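Local coordinates for protein aldehyde dehydrogenase 12 (Zea mays, PDB 6D97) that probably catalyses the NAD-dependent oxidation of L-glutamate gamma-semialdehyde to glutamate, the last step of proline catabolism in plants, at residues A43-F48 with V230-I235; V74-G79 with V223-S228; I375-N380 with V429-F434; E418-L421 with N425-L428. All coordinates share one frame; numbering follows the deposited sequence.

Contact 1: A43-F48 with V230-I235; sequences AEVQNF and VMEQMI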
loop_
_atom_site.group_PDB
_atom_site.type_symbol
_atom_site.label_atom_id
_atom_site.label_comp_id
_atom_site.label_asym_id
_atom_site.label_seq_id
_atom_site.Cartn_x
_atom_site.Cartn_y
_atom_site.Cartn_z
ATOM N N ALA A 43 -23.919 8.874 41.746
ATOM C CA ALA A 43 -24.033 7.877 40.696
ATOM C C ALA A 43 -23.165 6.675 41.040
ATOM O O ALA A 43 -22.262 6.755 41.876
ATOM C CB ALA A 43 -23.616 8.451 39.339
ATOM N N GLU A 44 -23.445 5.551 40.388
ATOM C CA GLU A 44 -22.633 4.358 40.551
ATOM C C GLU A 44 -22.111 3.889 39.201
ATOM O O GLU A 44 -22.751 4.084 38.162
ATOM C CB GLU A 44 -23.406 3.224 41.241
ATOM C CG GLU A 44 -24.659 2.749 40.532
ATOM C CD GLU A 44 -25.228 1.488 41.168
ATOM O OE1 GLU A 44 -25.136 0.409 40.540
ATOM O OE2 GLU A 44 -25.749 1.577 42.304
ATOM N N VAL A 45 -20.928 3.284 39.232
ATOM C CA VAL A 45 -20.282 2.717 38.055
ATOM C C VAL A 45 -20.142 1.220 38.276
ATOM O O VAL A 45 -19.609 0.786 39.304
ATOM C CB VAL A 45 -18.908 3.357 37.792
ATOM C CG1 VAL A 45 -18.273 2.759 36.540
ATOM C CG2 VAL A 45 -19.053 4.853 37.669
ATOM N N GLN A 46 -20.617 0.438 37.317
ATOM C CA GLN A 46 -20.612 -1.009 37.432
ATOM C C GLN A 46 -19.605 -1.618 36.470
ATOM O O GLN A 46 -19.119 -0.975 35.535
ATOM C CB GLN A 46 -22.006 -1.582 37.162
ATOM C CG GLN A 46 -23.075 -1.071 38.111
ATOM C CD GLN A 46 -24.442 -1.630 37.796
ATOM O OE1 GLN A 46 -25.198 -1.048 37.019
ATOM N NE2 GLN A 46 -24.764 -2.773 38.389
ATOM N N ASN A 47 -19.301 -2.882 36.720
ATOM C CA ASN A 47 -18.527 -3.681 35.791
ATOM C C ASN A 47 -19.462 -4.374 34.808
ATOM O O ASN A 47 -20.662 -4.519 35.048
ATOM C CB ASN A 47 -17.683 -4.716 36.536
ATOM C CG ASN A 47 -16.898 -4.110 37.685
ATOM O OD1 ASN A 47 -15.906 -3.407 37.474
ATOM N ND2 ASN A 47 -17.340 -4.376 38.912
ATOM N N PHE A 48 -18.893 -4.798 33.685
ATOM C CA PHE A 48 -19.593 -5.631 32.718
ATOM C C PHE A 48 -18.726 -6.846 32.440
ATOM O O PHE A 48 -17.588 -6.704 31.979
ATOM C CB PHE A 48 -19.881 -4.864 31.426
ATOM C CG PHE A 48 -20.849 -5.554 30.512
ATOM C CD1 PHE A 48 -22.212 -5.438 30.717
ATOM C CD2 PHE A 48 -20.397 -6.307 29.442
ATOM C CE1 PHE A 48 -23.106 -6.062 29.876
ATOM C CE2 PHE A 48 -21.287 -6.933 28.598
ATOM C CZ PHE A 48 -22.643 -6.814 28.818
ATOM N N VAL A 230 -17.517 7.498 32.338
ATOM C CA VAL A 230 -17.729 7.937 30.963
ATOM C C VAL A 230 -17.803 6.736 30.032
ATOM O O VAL A 230 -18.770 6.565 29.281
ATOM C CB VAL A 230 -16.620 8.910 30.532
ATOM C CG1 VAL A 230 -16.777 9.264 29.062
ATOM C CG2 VAL A 230 -16.654 10.155 31.399
ATOM N N MET A 231 -16.778 5.879 30.071
ATOM C CA MET A 231 -16.788 4.694 29.222
ATOM C C MET A 231 -17.917 3.749 29.595
ATOM O O MET A 231 -18.412 3.012 28.737
ATOM C CB MET A 231 -15.450 3.962 29.296
ATOM C CG MET A 231 -14.468 4.404 28.245
ATOM S SD MET A 231 -15.153 4.494 26.577
ATOM C CE MET A 231 -15.355 2.758 26.199
ATOM N N GLU A 232 -18.338 3.751 30.861
ATOM C CA GLU A 232 -19.481 2.936 31.250
ATOM C C GLU A 232 -20.729 3.371 30.494
ATOM O O GLU A 232 -21.464 2.539 29.950
ATOM C CB GLU A 232 -19.698 3.025 32.761
ATOM C CG GLU A 232 -20.432 1.829 33.341
ATOM C CD GLU A 232 -21.700 2.207 34.071
ATOM O OE1 GLU A 232 -21.865 1.784 35.232
ATOM O OE2 GLU A 232 -22.533 2.929 33.484
ATOM N N GLN A 233 -20.969 4.683 30.431
ATOM C CA GLN A 233 -22.075 5.205 29.632
ATOM C C GLN A 233 -21.862 4.930 28.150
ATOM O O GLN A 233 -22.812 4.609 27.428
ATOM C CB GLN A 233 -22.238 6.703 29.884
ATOM C CG GLN A 233 -22.489 7.053 31.339
ATOM C CD GLN A 233 -23.742 6.399 31.882
ATOM O OE1 GLN A 233 -24.843 6.629 31.385
ATOM N NE2 GLN A 233 -23.581 5.569 32.903
ATOM N N MET A 234 -20.619 5.047 27.677
ATOM C CA MET A 234 -20.343 4.785 26.266
ATOM C C MET A 234 -20.616 3.327 25.914
ATOM O O MET A 234 -21.120 3.027 24.825
ATOM C CB MET A 234 -18.901 5.164 25.936
ATOM C CG MET A 234 -18.565 5.039 24.464
ATOM S SD MET A 234 -19.525 6.180 23.457
ATOM C CE MET A 234 -19.485 5.320 21.891
ATOM N N ILE A 235 -20.308 2.406 26.830
ATOM C CA ILE A 235 -20.546 0.990 26.572
ATOM C C ILE A 235 -22.039 0.698 26.499
ATOM O O ILE A 235 -22.487 -0.122 25.688
ATOM C CB ILE A 235 -19.849 0.129 27.638
ATOM C CG1 ILE A 235 -18.334 0.214 27.464
ATOM C CG2 ILE A 235 -20.294 -1.314 27.531
ATOM C CD1 ILE A 235 -17.556 -0.364 28.628
#

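Contact 2: V74-G79 with V223-S228; sequences VAEVQG and VDSKVS. With NAD (nicotinamide-adenine-dinucleotide), chain E.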
loop_
_atom_site.group_PDB
_atom_site.type_symbol
_atom_site.label_atom_id
_atom_site.label_comp_id
_atom_site.label_asym_id
_atom_site.label_seq_id
_atom_site.Cartn_x
_atom_site.Cartn_y
_atom_site.Cartn_z
ATOM N N VAL A 74 -17.807 3.395 42.775
ATOM C CA VAL A 74 -17.285 2.537 41.719
ATOM C C VAL A 74 -17.160 1.121 42.264
ATOM O O VAL A 74 -16.616 0.917 43.356
ATOM C CB VAL A 74 -15.931 3.054 41.199
ATOM C CG1 VAL A 74 -15.375 2.133 40.133
ATOM C CG2 VAL A 74 -16.084 4.472 40.660
ATOM N N ALA A 75 -17.663 0.147 41.505
ATOM C CA ALA A 75 -17.660 -1.253 41.930
ATOM C C ALA A 75 -16.289 -1.870 41.653
ATOM O O ALA A 75 -16.098 -2.679 40.743
ATOM C CB ALA A 75 -18.769 -2.024 41.228
ATOM N N GLU A 76 -15.320 -1.482 42.476
ATOM C CA GLU A 76 -13.949 -1.924 42.259
ATOM C C GLU A 76 -13.795 -3.387 42.659
ATOM O O GLU A 76 -14.110 -3.772 43.790
ATOM C CB GLU A 76 -12.972 -1.033 43.021
ATOM C CG GLU A 76 -12.663 0.259 42.270
ATOM C CD GLU A 76 -11.512 1.037 42.867
ATOM O OE1 GLU A 76 -11.173 0.787 44.041
ATOM O OE2 GLU A 76 -10.935 1.889 42.157
ATOM N N VAL A 77 -13.318 -4.196 41.719
ATOM C CA VAL A 77 -13.113 -5.623 41.935
ATOM C C VAL A 77 -11.837 -5.832 42.737
ATOM O O VAL A 77 -10.826 -5.157 42.513
ATOM C CB VAL A 77 -13.052 -6.360 40.584
ATOM C CG1 VAL A 77 -12.687 -7.826 40.773
ATOM C CG2 VAL A 77 -14.374 -6.224 39.849
ATOM N N GLN A 78 -11.880 -6.771 43.676
ATOM C CA GLN A 78 -10.723 -7.091 44.496
ATOM C C GLN A 78 -9.965 -8.272 43.893
ATOM O O GLN A 78 -10.427 -8.931 42.961
ATOM C CB GLN A 78 -11.153 -7.374 45.936
ATOM C CG GLN A 78 -11.573 -6.120 46.699
ATOM C CD GLN A 78 -12.654 -6.396 47.729
ATOM O OE1 GLN A 78 -12.404 -7.030 48.756
ATOM N NE2 GLN A 78 -13.870 -5.929 47.452
ATOM N N GLY A 79 -8.770 -8.521 44.434
ATOM C CA GLY A 79 -7.872 -9.480 43.816
ATOM C C GLY A 79 -8.409 -10.897 43.791
ATOM O O GLY A 79 -7.988 -11.709 42.962
ATOM N N VAL A 223 -10.561 1.393 32.836
ATOM C CA VAL A 223 -10.365 2.836 32.844
ATOM C C VAL A 223 -10.182 3.272 34.290
ATOM O O VAL A 223 -10.806 2.708 35.197
ATOM C CB VAL A 223 -11.548 3.574 32.182
ATOM C CG1 VAL A 223 -11.331 5.084 32.184
ATOM C CG2 VAL A 223 -11.755 3.059 30.761
ATOM N N ASP A 224 -9.297 4.249 34.501
ATOM C CA ASP A 224 -9.067 4.841 35.813
ATOM C C ASP A 224 -10.388 5.109 36.512
ATOM O O ASP A 224 -11.272 5.776 35.963
ATOM C CB ASP A 224 -8.269 6.142 35.670
ATOM C CG ASP A 224 -7.706 6.633 36.995
ATOM O OD1 ASP A 224 -8.490 6.903 37.933
ATOM O OD2 ASP A 224 -6.466 6.731 37.105
ATOM N N SER A 225 -10.529 4.564 37.725
ATOM C CA SER A 225 -11.816 4.586 38.410
ATOM C C SER A 225 -12.322 6.003 38.624
ATOM O O SER A 225 -13.528 6.211 38.791
ATOM C CB SER A 225 -11.719 3.864 39.753
ATOM O OG SER A 225 -11.480 2.479 39.571
ATOM N N LYS A 226 -11.420 6.986 38.628
ATOM C CA LYS A 226 -11.847 8.368 38.802
ATOM C C LYS A 226 -12.782 8.817 37.687
ATOM O O LYS A 226 -13.655 9.660 37.916
ATOM C CB LYS A 226 -10.631 9.292 38.872
ATOM C CG LYS A 226 -9.885 9.265 40.194
ATOM C CD LYS A 226 -8.807 10.341 40.230
ATOM C CE LYS A 226 -7.433 9.745 40.503
ATOM N NZ LYS A 226 -6.975 8.854 39.396
ATOM N N VAL A 227 -12.624 8.271 36.480
ATOM C CA VAL A 227 -13.360 8.748 35.316
ATOM C C VAL A 227 -14.082 7.640 34.568
ATOM O O VAL A 227 -14.689 7.910 33.528
ATOM C CB VAL A 227 -12.434 9.511 34.349
ATOM C CG1 VAL A 227 -11.715 10.627 35.075
ATOM C CG2 VAL A 227 -11.446 8.551 33.716
ATOM N N SER A 228 -14.049 6.399 35.059
ATOM C CA SER A 228 -14.577 5.272 34.299
ATOM C C SER A 228 -16.075 5.370 34.054
ATOM O O SER A 228 -16.611 4.558 33.292
ATOM C CB SER A 228 -14.266 3.954 35.010
ATOM O OG SER A 228 -14.842 3.915 36.305
HETATM P PA NAD E . -1.131 5.609 35.602
HETATM O O1A NAD E . 0.088 4.764 35.112
HETATM O O2A NAD E . -1.180 6.092 36.967
HETATM O O5B NAD E . -2.479 5.004 35.625
HETATM C C5B NAD E . -3.126 4.699 34.413
HETATM C C4B NAD E . -3.967 3.429 34.463
HETATM O O4B NAD E . -3.195 2.266 34.708
HETATM C C3B NAD E . -5.072 3.486 35.467
HETATM O O3B NAD E . -6.210 2.889 34.977
HETATM C C2B NAD E . -4.518 2.721 36.590
HETATM O O2B NAD E . -5.523 2.180 37.360
HETATM C C1B NAD E . -3.732 1.692 35.870
HETATM N N9A NAD E . -2.659 1.084 36.629
HETATM C C8A NAD E . -1.802 1.679 37.536
HETATM N N7A NAD E . -0.937 0.765 37.988
HETATM C C5A NAD E . -1.194 -0.460 37.378
HETATM C C6A NAD E . -0.637 -1.723 37.449
HETATM N N6A NAD E . 0.475 -1.959 38.326
HETATM N N1A NAD E . -1.133 -2.724 36.706
HETATM C C2A NAD E . -2.182 -2.534 35.866
HETATM N N3A NAD E . -2.756 -1.306 35.768
HETATM C C4A NAD E . -2.289 -0.272 36.498
HETATM O O3 NAD E . -1.450 6.878 34.936
HETATM P PN NAD E . -1.420 8.327 35.586
HETATM O O1N NAD E . -1.586 9.266 34.336
HETATM O O2N NAD E . -2.593 8.548 36.496
HETATM O O5D NAD E . -0.129 8.677 36.276
#

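Contact 3: I375-N380 with V429-F434; sequences IEHMNN and VTKEIF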
loop_
_atom_site.group_PDB
_atom_site.type_symbol
_atom_site.label_atom_id
_atom_site.label_comp_id
_atom_site.label_asym_id
_atom_site.label_seq_id
_atom_site.Cartn_x
_atom_site.Cartn_y
_atom_site.Cartn_z
ATOM N N ILE A 375 4.664 23.380 43.607
ATOM C CA ILE A 375 5.439 24.471 44.191
ATOM C C ILE A 375 6.864 24.015 44.487
ATOM O O ILE A 375 7.834 24.724 44.193
ATOM C CB ILE A 375 4.747 25.006 45.458
ATOM C CG1 ILE A 375 3.491 25.807 45.096
ATOM C CG2 ILE A 375 5.724 25.851 46.266
ATOM C CD1 ILE A 375 3.795 27.122 44.417
ATOM N N GLU A 376 7.012 22.822 45.075
ATOM C CA GLU A 376 8.340 22.302 45.397
ATOM C C GLU A 376 9.196 22.176 44.139
ATOM O O GLU A 376 10.358 22.603 44.117
ATOM C CB GLU A 376 8.217 20.951 46.108
ATOM C CG GLU A 376 9.541 20.436 46.651
ATOM C CD GLU A 376 9.519 18.949 46.940
ATOM O OE1 GLU A 376 9.205 18.553 48.080
ATOM O OE2 GLU A 376 9.808 18.166 46.016
ATOM N N HIS A 377 8.634 21.587 43.077
ATOM C CA HIS A 377 9.336 21.491 41.792
ATOM C C HIS A 377 9.789 22.868 41.308
ATOM O O HIS A 377 10.946 23.053 40.913
ATOM C CB HIS A 377 8.440 20.834 40.742
ATOM C CG HIS A 377 9.107 20.639 39.410
ATOM N ND1 HIS A 377 10.191 19.799 39.235
ATOM C CD2 HIS A 377 8.840 21.173 38.194
ATOM C CE1 HIS A 377 10.562 19.828 37.969
ATOM N NE2 HIS A 377 9.756 20.649 37.318
ATOM N N MET A 378 8.891 23.850 41.338
ATOM C CA MET A 378 9.245 25.214 40.950
ATOM C C MET A 378 10.412 25.745 41.775
ATOM O O MET A 378 11.334 26.367 41.231
ATOM C CB MET A 378 8.037 26.144 41.113
ATOM C CG MET A 378 8.328 27.606 40.867
ATOM S SD MET A 378 6.910 28.637 41.310
ATOM C CE MET A 378 6.914 28.547 43.103
ATOM N N ASN A 379 10.378 25.544 43.089
ATOM C CA ASN A 379 11.461 26.017 43.941
ATOM C C ASN A 379 12.759 25.267 43.664
ATOM O O ASN A 379 13.845 25.861 43.710
ATOM C CB ASN A 379 11.061 25.895 45.416
ATOM C CG ASN A 379 10.018 26.919 45.824
ATOM O OD1 ASN A 379 10.044 28.059 45.352
ATOM N ND2 ASN A 379 9.100 26.524 46.695
ATOM N N ASN A 380 12.674 23.963 43.389
ATOM C CA ASN A 380 13.869 23.211 43.025
ATOM C C ASN A 380 14.501 23.763 41.753
ATOM O O ASN A 380 15.730 23.857 41.653
ATOM C CB ASN A 380 13.533 21.731 42.854
ATOM C CG ASN A 380 13.307 21.029 44.173
ATOM O OD1 ASN A 380 13.760 21.489 45.219
ATOM N ND2 ASN A 380 12.611 19.899 44.128
ATOM N N VAL A 429 14.950 19.429 35.163
ATOM C CA VAL A 429 14.275 20.285 34.177
ATOM C C VAL A 429 13.363 19.452 33.282
ATOM O O VAL A 429 12.233 19.862 32.966
ATOM C CB VAL A 429 15.325 21.085 33.363
ATOM C CG1 VAL A 429 14.745 21.613 32.035
ATOM C CG2 VAL A 429 15.892 22.221 34.207
ATOM N N THR A 430 13.812 18.269 32.862
ATOM C CA THR A 430 13.046 17.408 31.965
ATOM C C THR A 430 12.081 16.484 32.723
ATOM O O THR A 430 11.603 15.497 32.151
ATOM C CB THR A 430 13.988 16.596 31.087
ATOM O OG1 THR A 430 14.745 15.703 31.899
ATOM C CG2 THR A 430 14.956 17.532 30.316
ATOM N N LYS A 431 11.781 16.775 33.979
ATOM C CA LYS A 431 10.826 15.971 34.730
ATOM C C LYS A 431 9.405 16.359 34.326
ATOM O O LYS A 431 9.065 17.545 34.311
ATOM C CB LYS A 431 11.044 16.183 36.231
ATOM C CG LYS A 431 10.072 15.477 37.145
ATOM C CD LYS A 431 10.139 16.099 38.524
ATOM C CE LYS A 431 9.196 15.418 39.478
ATOM N NZ LYS A 431 9.844 14.288 40.187
ATOM N N GLU A 432 8.576 15.374 34.006
ATOM C CA GLU A 432 7.213 15.657 33.597
ATOM C C GLU A 432 6.360 16.015 34.808
ATOM O O GLU A 432 6.259 15.220 35.750
ATOM C CB GLU A 432 6.600 14.459 32.860
ATOM C CG GLU A 432 5.249 14.764 32.251
ATOM C CD GLU A 432 4.481 13.517 31.889
ATOM O OE1 GLU A 432 4.623 12.521 32.619
ATOM O OE2 GLU A 432 3.722 13.536 30.895
ATOM N N ILE A 433 5.758 17.205 34.781
ATOM C CA ILE A 433 4.788 17.640 35.779
ATOM C C ILE A 433 3.429 17.644 35.089
ATOM O O ILE A 433 3.149 18.508 34.237
ATOM C CB ILE A 433 5.118 19.020 36.359
ATOM C CG1 ILE A 433 6.626 19.158 36.599
ATOM C CG2 ILE A 433 4.353 19.279 37.665
ATOM C CD1 ILE A 433 7.176 18.246 37.711
ATOM N N PHE A 434 2.567 16.689 35.450
ATOM C CA PHE A 434 1.277 16.528 34.782
ATOM C C PHE A 434 0.315 17.583 35.330
ATOM O O PHE A 434 -0.719 17.291 35.932
ATOM C CB PHE A 434 0.739 15.112 34.924
ATOM C CG PHE A 434 -0.036 14.654 33.712
ATOM C CD1 PHE A 434 0.581 14.615 32.466
ATOM C CD2 PHE A 434 -1.366 14.307 33.792
ATOM C CE1 PHE A 434 -0.127 14.231 31.337
ATOM C CE2 PHE A 434 -2.070 13.919 32.664
ATOM C CZ PHE A 434 -1.446 13.887 31.440
HETATM O O HOH W 1 9.709 20.371 34.422
#

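Contact 4: E418-L421 with N425-L428; sequences EEIL and NFEL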
loop_
_atom_site.group_PDB
_atom_site.type_symbol
_atom_site.label_atom_id
_atom_site.label_comp_id
_atom_site.label_asym_id
_atom_site.label_seq_id
_atom_site.Cartn_x
_atom_site.Cartn_y
_atom_site.Cartn_z
ATOM N N GLU A 418 22.279 26.756 29.084
ATOM C CA GLU A 418 23.550 26.159 29.483
ATOM C C GLU A 418 23.449 25.455 30.829
ATOM O O GLU A 418 24.177 24.486 31.076
ATOM C CB GLU A 418 24.638 27.228 29.526
ATOM C CG GLU A 418 25.233 27.565 28.172
ATOM C CD GLU A 418 25.490 29.047 28.008
ATOM O OE1 GLU A 418 24.545 29.774 27.634
ATOM O OE2 GLU A 418 26.632 29.488 28.269
ATOM N N GLU A 419 22.565 25.922 31.713
ATOM C CA GLU A 419 22.381 25.244 32.990
ATOM C C GLU A 419 21.545 23.980 32.830
ATOM O O GLU A 419 21.781 22.986 33.527
ATOM C CB GLU A 419 21.734 26.191 34.001
ATOM C CG GLU A 419 22.470 27.518 34.188
ATOM C CD GLU A 419 23.814 27.361 34.877
ATOM O OE1 GLU A 419 24.042 26.296 35.492
ATOM O OE2 GLU A 419 24.638 28.302 34.803
ATOM N N ILE A 420 20.569 24.004 31.917
ATOM C CA ILE A 420 19.735 22.829 31.661
ATOM C C ILE A 420 20.600 21.632 31.281
ATOM O O ILE A 420 20.404 20.517 31.778
ATOM C CB ILE A 420 18.700 23.142 30.564
ATOM C CG1 ILE A 420 17.730 24.230 31.023
ATOM C CG2 ILE A 420 17.937 21.890 30.162
ATOM C CD1 ILE A 420 16.851 24.744 29.914
ATOM N N LEU A 421 21.581 21.852 30.401
ATOM C CA LEU A 421 22.379 20.753 29.868
ATOM C C LEU A 421 23.255 20.092 30.920
ATOM O O LEU A 421 23.721 18.968 30.704
ATOM C CB LEU A 421 23.243 21.252 28.713
ATOM C CG LEU A 421 22.439 21.498 27.439
ATOM C CD1 LEU A 421 23.353 21.915 26.309
ATOM C CD2 LEU A 421 21.657 20.251 27.065
ATOM N N ASN A 425 20.745 19.044 36.874
ATOM C CA ASN A 425 19.769 20.021 36.400
ATOM C C ASN A 425 18.913 19.442 35.282
ATOM O O ASN A 425 17.707 19.699 35.224
ATOM C CB ASN A 425 20.469 21.288 35.913
ATOM C CG ASN A 425 21.113 22.067 37.026
ATOM O OD1 ASN A 425 20.816 21.865 38.202
ATOM N ND2 ASN A 425 21.994 22.987 36.658
ATOM N N PHE A 426 19.515 18.649 34.394
ATOM C CA PHE A 426 18.770 18.124 33.255
ATOM C C PHE A 426 17.622 17.225 33.704
ATOM O O PHE A 426 16.481 17.378 33.253
ATOM C CB PHE A 426 19.703 17.362 32.313
ATOM C CG PHE A 426 19.018 16.865 31.075
ATOM C CD1 PHE A 426 18.842 17.703 29.987
ATOM C CD2 PHE A 426 18.506 15.576 31.015
ATOM C CE1 PHE A 426 18.195 17.266 28.854
ATOM C CE2 PHE A 426 17.852 15.130 29.882
ATOM C CZ PHE A 426 17.698 15.978 28.800
ATOM N N GLU A 427 17.912 16.260 34.583
ATOM C CA GLU A 427 16.876 15.349 35.066
ATOM C C GLU A 427 15.758 16.107 35.785
ATOM O O GLU A 427 14.578 15.753 35.648
ATOM C CB GLU A 427 17.487 14.299 36.005
ATOM C CG GLU A 427 18.442 13.290 35.362
ATOM C CD GLU A 427 19.744 13.913 34.924
ATOM O OE1 GLU A 427 20.101 14.970 35.454
ATOM O OE2 GLU A 427 20.411 13.369 34.035
ATOM N N LEU A 428 16.092 17.155 36.530
ATOM C CA LEU A 428 15.073 17.991 37.159
ATOM C C LEU A 428 14.269 18.776 36.117
ATOM O O LEU A 428 13.029 18.812 36.176
ATOM C CB LEU A 428 15.731 18.945 38.165
ATOM C CG LEU A 428 14.808 19.915 38.898
ATOM C CD1 LEU A 428 13.888 19.162 39.830
ATOM C CD2 LEU A 428 15.618 20.966 39.642
#

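Contact 1: A43-F48 with V230-I235
Val45 and Glu232 face each other with their CA atoms 6.9 Å apart, where the strand of residues 43-49 passes one flank of helix 229-240. At Gln46 the strand is interrupted, and there its backbone amide turns to the helix. Glu232 carries the contact: its CG lies anti to the backbone N (chi1 -156°) and the chain bends at the next bond, which brings OE1 up to the strand. Gln46 N donates to Glu232 OE1 at 2.8 Å in a nearly straight bond (169°), taken on the anti lone pair. Glu232 OE1 also rests 3.4 Å from Val45 CA. Nearer the helix, Val45 CG1 packs against the aliphatic part of the glutamate, 4.0 Å from Glu232 CG, the two side chains passing in opposite directions. The second carboxylate oxygen, OE2, forms a salt bridge with Arg236 one turn further along the helix, so each carboxylate oxygen has a partner. Trp53 of strand 52-54 also packs on Glu232, and Val45 pairs by backbone bonds with strand 70-74. Other flanks of helix 229-240 pack on helices 203-214 and 124-137; the Gln46-Glu232 bond itself joins the N-terminal four-stranded sheet to a helix of the NAD-binding Rossmann domain.

Contact 2: V74-G79 with V223-S228
Glu76 and Ser225 reach each other through matching torsions: in both, the first side-chain atom beyond CB stands beside the backbone N and anti to the carbonyl carbon, at chi1 -82° for the glutamate and -66° for the serine. The glutamate then runs on extended, and the short serine arm meets its carboxylate. Ser225 OG donates to Glu76 OE2 at 2.7 Å, on the anti lone pair, away from the other oxygen. Beside this bond Val74 supplies an apolar wall, its CG1 4.0 Å from Ser225 OG and its CG2 3.6 Å from Ser225 O. With an alanine in place of Glu76, the hydroxyl of Ser225 would probably lose its acceptor and be set free to turn. Next to the serine, Asp224 OD1 takes two donors: Lys226 N at 3.0 Å, closing an Asx turn, and Lys226 NZ at 2.9 Å in a salt bridge. This braced aspartate belongs to the NAD pocket, and Asp224 N lies 3.4 Å from the ribose oxygen O3B of NAD. The loop follows strand 218-223 of the Rossmann sheet, and Lys222 just ahead of it binds the cofactor directly. Lys226 is likely to offset the charge of Asp224, while the Ser225-Glu76 bond and the Asx turn probably steady the loop that borders the adenosine ribose.

Contact 3: I375-N380 with V429-F434
His377 NE2 and two backbone carbonyls of the facing loop grip one water molecule. Its oxygen lies 2.9 Å from His377 NE2, 3.0 Å from Val429 O and 2.9 Å from Lys431 O, and the water donates to both carbonyls. It thus ties the imidazole to the turn that leaves helix 425-429, where Thr430 is the first residue to depart from helical geometry. The imidazole gets there because CG lies anti to the backbone N (chi1 -177°), which carries the ring off helix 371-382 toward the loop. One face of the ring is covered by Ile433. Ile433 CD1 stands 3.4 Å from the centroid of the His377 ring and only 10° off the normal, a CH-pi contact over the middle of the face, while Ile433 CG1 sits over the CD2 side, 3.4 Å from His377 CD2. At the other end of the ring the aliphatic part of Lys431 slides by in the opposite sense, its CD 3.8 Å from His377 ND1; Lys431 NZ remains 5.6 Å from His377 ND1. Phe437 of strand 437-443 and Leu428 also touch the histidine, and Met374 of helix 371-382 packs on Ile433. The contact therefore pins helix 371-382 to the loop entering strand 437-443, within the family's catalytic domain. Across the two segments the histidine has no direct hydrogen bond: a water satisfies its polar corner, aliphatic groups cover its ring, and the lysine nearby would be likely to disfavour a positive charge on it.

Contact 4: E418-L421 with N425-L428
Asn425, the first residue of helix 425-429, turns its amide to the backbone carbonyl of Glu419. CG lies beside the backbone N and anti to the carbonyl carbon (chi1 -68°), which sets Asn425 ND2 3.1 Å from Glu419 O. The N-H points fairly straight, at 154°, and the carbonyl oxygen lies close to the amide plane, although the donor itself approaches from above the plane of the carbonyl rather than along a lone pair. Glu419 lies alongside, pointing the same way but folded at its second torsion; its OE1 remains 4.1 Å from Asn425 ND2 and instead forms a salt bridge with Lys422. Were this asparagine an alanine, Glu419 O would probably be left without this donor, and a gap would be likely to open beside Glu419 CB. The two segments are short helices, 417-420 and 425-429, joined by a short loop, and they lie on the beta-alpha-beta crossover between the neighbouring parallel strands 411-414 and 437-443. Phe426 takes the other first torsion, with CG anti to the backbone N (chi1 -176°), so its ring leaves on a different side. Ile420 O meets that ring at its edge, in plane, 3.7 Å from Phe426 CD1, and lies 3.3 Å from Phe426 CA. Ile420 CG2 adds a looser apolar touch, 4.3 Å from Phe426 CD1. Beyond the pair, Arg457 of helix 448-457 makes a cation-pi contact with the phenylalanine and a hydrogen bond to Leu421 O.

How the contacts relate
The four contacts form two touching pairs in two regions of the chain. Contacts 1 and 2, centres 10 Å apart, both join the small N-terminal sheet to the Rossmann domain, and Val45 O and Ala75 N probably bond directly between them. Contact 2 is buried and borders NAD; contact 1 is partly buried and stands one layer back. In each, one hydrogen bond to a glutamate oxygen crosses between the segments, from a backbone amide in one and a hydroxyl in the other. Contacts 3 and 4 share helix 425-429 and meet through Leu428 and Val429. Both are partly buried: contact 3 relies on a water and a covered ring, contact 4 on a side-chain amide gripping a carbonyl.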